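Local coordinates for protein COG0778: Nitroreductase (PDB 2B67) that probably catalyses the NAD(P)H-dependent reduction of nitro compounds or related electron acceptors, using bound flavin mononucleotide in a two-subunit enzyme of the nitroreductase family, at residues Gln125-Ser128 / Asp129-Leu133; Ile155-Gly158 / Phe159-Lys163. All coordinates share one frame; numbering follows the deposited sequence.

Contact 1 (Gln125-Ser128 / Asp129-Leu133)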
# COMPACT_ATOMS: atom_id res chain seq x y z
N GLN A 125 14.36 -7.62 -9.19
CA GLN A 125 14.05 -6.86 -7.99
C GLN A 125 13.03 -5.79 -8.32
O GLN A 125 12.14 -5.55 -7.53
CB GLN A 125 15.30 -6.22 -7.35
CG GLN A 125 14.96 -5.41 -6.07
CD GLN A 125 16.05 -4.42 -5.63
OE1 GLN A 125 17.25 -4.69 -5.78
NE2 GLN A 125 15.64 -3.27 -5.05
N GLN A 126 13.17 -5.15 -9.49
CA GLN A 126 12.23 -4.10 -9.90
C GLN A 126 10.83 -4.64 -10.04
O GLN A 126 9.91 -4.05 -9.48
CB GLN A 126 12.67 -3.41 -11.19
CG GLN A 126 13.82 -2.42 -10.99
CD GLN A 126 14.31 -1.78 -12.31
OE1 GLN A 126 13.93 -2.20 -13.39
NE2 GLN A 126 15.13 -0.73 -12.19
N VAL A 127 10.67 -5.76 -10.75
CA VAL A 127 9.39 -6.48 -10.83
C VAL A 127 8.81 -6.84 -9.45
O VAL A 127 7.64 -6.55 -9.16
CB VAL A 127 9.46 -7.73 -11.74
CG1 VAL A 127 8.14 -8.53 -11.68
CG2 VAL A 127 9.67 -7.31 -13.17
N SER A 128 9.64 -7.48 -8.62
CA SER A 128 9.20 -7.96 -7.33
C SER A 128 8.73 -6.81 -6.39
O SER A 128 7.73 -6.96 -5.67
CB SER A 128 10.31 -8.79 -6.64
OG SER A 128 9.79 -9.43 -5.48
N ASP A 129 9.48 -5.71 -6.39
CA ASP A 129 9.15 -4.47 -5.66
C ASP A 129 7.89 -3.81 -6.16
O ASP A 129 7.08 -3.28 -5.37
CB ASP A 129 10.30 -3.44 -5.72
CG ASP A 129 11.53 -3.86 -4.86
OD1 ASP A 129 11.49 -4.90 -4.17
OD2 ASP A 129 12.56 -3.13 -4.88
N TYR A 130 7.73 -3.82 -7.48
CA TYR A 130 6.56 -3.21 -8.16
C TYR A 130 5.28 -3.92 -7.71
O TYR A 130 4.31 -3.30 -7.29
CB TYR A 130 6.78 -3.32 -9.67
CG TYR A 130 5.77 -2.71 -10.58
CD1 TYR A 130 6.01 -1.47 -11.19
CD2 TYR A 130 4.60 -3.39 -10.90
CE1 TYR A 130 5.07 -0.91 -12.10
CE2 TYR A 130 3.64 -2.84 -11.78
CZ TYR A 130 3.90 -1.62 -12.41
OH TYR A 130 2.92 -1.10 -13.29
N LEU A 131 5.31 -5.24 -7.75
CA LEU A 131 4.14 -6.03 -7.35
C LEU A 131 3.84 -5.82 -5.85
O LEU A 131 2.69 -5.65 -5.44
CB LEU A 131 4.38 -7.49 -7.68
CG LEU A 131 4.52 -7.89 -9.17
CD1 LEU A 131 4.75 -9.41 -9.25
CD2 LEU A 131 3.32 -7.51 -10.03
N ALA A 132 4.90 -5.83 -5.03
CA ALA A 132 4.73 -5.71 -3.60
C ALA A 132 4.14 -4.32 -3.25
O ALA A 132 3.24 -4.20 -2.39
CB ALA A 132 6.05 -5.96 -2.85
N LEU A 133 4.65 -3.29 -3.91
CA LEU A 133 4.16 -1.95 -3.67
C LEU A 133 2.70 -1.81 -4.03
O LEU A 133 1.90 -1.31 -3.23
CB LEU A 133 5.01 -0.88 -4.37
CG LEU A 133 4.57 0.50 -3.81
CD1 LEU A 133 5.76 1.33 -3.34
CD2 LEU A 133 3.72 1.19 -4.84
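Gln125 reaches along one face of helix 124-148 to Asp129, one turn on. Its chain runs extended from a CG anti to the backbone N (chi1 180°), which carries the amide to the carboxylate: Gln125 NE2 donates to Asp129 OD2 at 3.1 Å in a nearly straight bond. The acceptor lies in the amide plane and is met on the syn side of OD2, though somewhat out of the carboxylate plane, which is turned 63° from the amide. The backbone repeats the link: Asp129 N donates to Gln125 O at 2.9 Å. Gln126 O accepts from Tyr130 N at 3.0 Å, while the Tyr130 hydroxyl bonds His43 and Ser45. Val127 bonds through O to Leu131 N, and Val127 CG1 meets Leu131 CD1 at 4.3 Å, a branched apolar pair suited to the side packed against Tyr122 and Thr85. Ser128 O receives Ala132 N at 3.1 Å and also a bond from Arg175; its small hydroxyl bonds Asp129 of the second subunit. Asp129 OD2 takes the Gln125 amide and has a long, weak ion pair to Arg175 of the second subunit, and OD1 meets Ser128 of that subunit; together these probably help to keep the buried carboxylate charged.

Contact 2 (Ile155-Gly158 / Phe159-Lys163)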
# COMPACT_ATOMS: atom_id res chain seq x y z
N ILE A 155 -4.13 -8.00 8.32
CA ILE A 155 -3.25 -8.31 7.19
C ILE A 155 -2.17 -9.26 7.75
O ILE A 155 -1.55 -8.95 8.79
CB ILE A 155 -2.62 -6.99 6.63
CG1 ILE A 155 -3.71 -6.11 5.99
CG2 ILE A 155 -1.52 -7.26 5.61
CD1 ILE A 155 -3.34 -4.66 5.83
N ILE A 156 -1.99 -10.41 7.11
CA ILE A 156 -1.08 -11.43 7.60
C ILE A 156 -0.07 -11.66 6.50
O ILE A 156 -0.42 -11.92 5.33
CB ILE A 156 -1.84 -12.79 7.92
CG1 ILE A 156 -2.73 -12.62 9.16
CG2 ILE A 156 -0.90 -13.95 8.09
CD1 ILE A 156 -3.77 -13.77 9.28
N LEU A 157 1.19 -11.54 6.88
CA LEU A 157 2.30 -11.84 6.02
C LEU A 157 3.00 -13.14 6.45
O LEU A 157 3.73 -13.75 5.66
CB LEU A 157 3.27 -10.65 6.09
CG LEU A 157 4.41 -10.53 5.09
CD1 LEU A 157 3.97 -10.93 3.68
CD2 LEU A 157 4.94 -9.10 5.12
N GLY A 158 2.77 -13.58 7.69
CA GLY A 158 3.39 -14.84 8.19
C GLY A 158 2.65 -16.12 7.77
O GLY A 158 1.85 -16.70 8.54
N PHE A 159 2.92 -16.55 6.53
CA PHE A 159 2.35 -17.75 5.96
C PHE A 159 3.30 -18.25 4.89
O PHE A 159 4.20 -17.52 4.43
CB PHE A 159 0.93 -17.53 5.39
CG PHE A 159 0.88 -16.58 4.23
CD1 PHE A 159 0.86 -15.20 4.44
CD2 PHE A 159 0.84 -17.05 2.93
CE1 PHE A 159 0.79 -14.30 3.33
CE2 PHE A 159 0.78 -16.17 1.84
CZ PHE A 159 0.75 -14.80 2.05
N ASP A 160 3.10 -19.52 4.51
CA ASP A 160 3.97 -20.24 3.60
C ASP A 160 3.54 -19.99 2.15
O ASP A 160 2.70 -20.70 1.63
CB ASP A 160 3.87 -21.75 3.90
CG ASP A 160 4.80 -22.58 3.03
OD1 ASP A 160 5.52 -21.95 2.22
OD2 ASP A 160 4.85 -23.83 3.19
N LYS A 161 4.12 -18.97 1.53
CA LYS A 161 3.71 -18.54 0.21
C LYS A 161 3.83 -19.62 -0.86
O LYS A 161 3.06 -19.61 -1.82
CB LYS A 161 4.48 -17.28 -0.23
CG LYS A 161 4.00 -16.02 0.47
CD LYS A 161 5.01 -14.90 0.33
CE LYS A 161 4.53 -13.57 0.92
NZ LYS A 161 5.33 -12.46 0.31
N SER A 162 4.77 -20.55 -0.67
CA SER A 162 5.07 -21.58 -1.68
C SER A 162 3.95 -22.61 -1.85
O SER A 162 3.91 -23.35 -2.85
CB SER A 162 6.38 -22.30 -1.31
OG SER A 162 6.22 -23.18 -0.20
N LYS A 163 3.02 -22.68 -0.92
CA LYS A 163 1.95 -23.70 -1.09
C LYS A 163 0.59 -23.11 -1.41
O LYS A 163 -0.38 -23.86 -1.65
CB LYS A 163 1.84 -24.62 0.15
CG LYS A 163 3.07 -25.51 0.38
CD LYS A 163 2.91 -26.36 1.65
CE LYS A 163 4.11 -27.34 1.81
NZ LYS A 163 4.09 -27.98 3.18
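Phe159 turns its ring back alongside the chain that precedes it, edge toward Ile156 O. Phe159 CE1 comes to 3.3 Å from Ile156 O, which lies near the ring plane, so the slightly positive rim of the aromatic faces a carbonyl oxygen. Nearby, Phe159 CD1 stands 4.2 Å from Ile156 CG2, a looser apolar touch. Phe159 CG sits between its backbone N and carbonyl carbon (chi1 64°), and this turns the ring toward residues 156 and 157. A large flat side chain suits the place because it also packs on Leu179 of strand 174-183. Leu157 makes the other side-chain contact: Leu157 CD1 lies 3.9 Å from Lys161 CE, beside the last carbon and the ammonium nitrogen, as the extended lysine chain crosses the leucine obliquely.

The backbone between them bends at Gly158, the centre of an inverse gamma turn closed by a weak bond from Phe159 N to Leu157 O (3.0 Å, 131° at the hydrogen). Farther out, Asp160 is the N-cap of helix 161-168: Asp160 OD1 accepts from Ser162 OG at 2.8 Å and from Ser162 N at 3.3 Å, both from the same face of the carboxylate. Gly158 O is held by Asn68, while Gly158 N bonds O4 of flavin mononucleotide and Leu157 N adds a weak bond to that atom. The strand end and its tight turn, offering backbone N-H groups to the flavin, form one wall of the nitroreductase cofactor pocket, and the capped helix leads the chain onward from it.

Contact 1 comes first along the chain, near the start of helix 124-148; the helix then runs on to strand 152-156, whose end opens contact 2 before helix 161-168. Their centres lie about 17 Å apart and their nearest atoms about 7 Å, so the two do not touch. Strand 174-183 ties them together, packing against Leu131 and Ala132 in contact 1 and against Ile155, Ile156 and Phe159 in contact 2. Both also meet the second subunit, where Tyr130 of one chain packs on Leu157 of the other. Leu133 lines one flavin pocket and Ile155-Gly158 the other, consistent with each cofactor site drawing on both subunits.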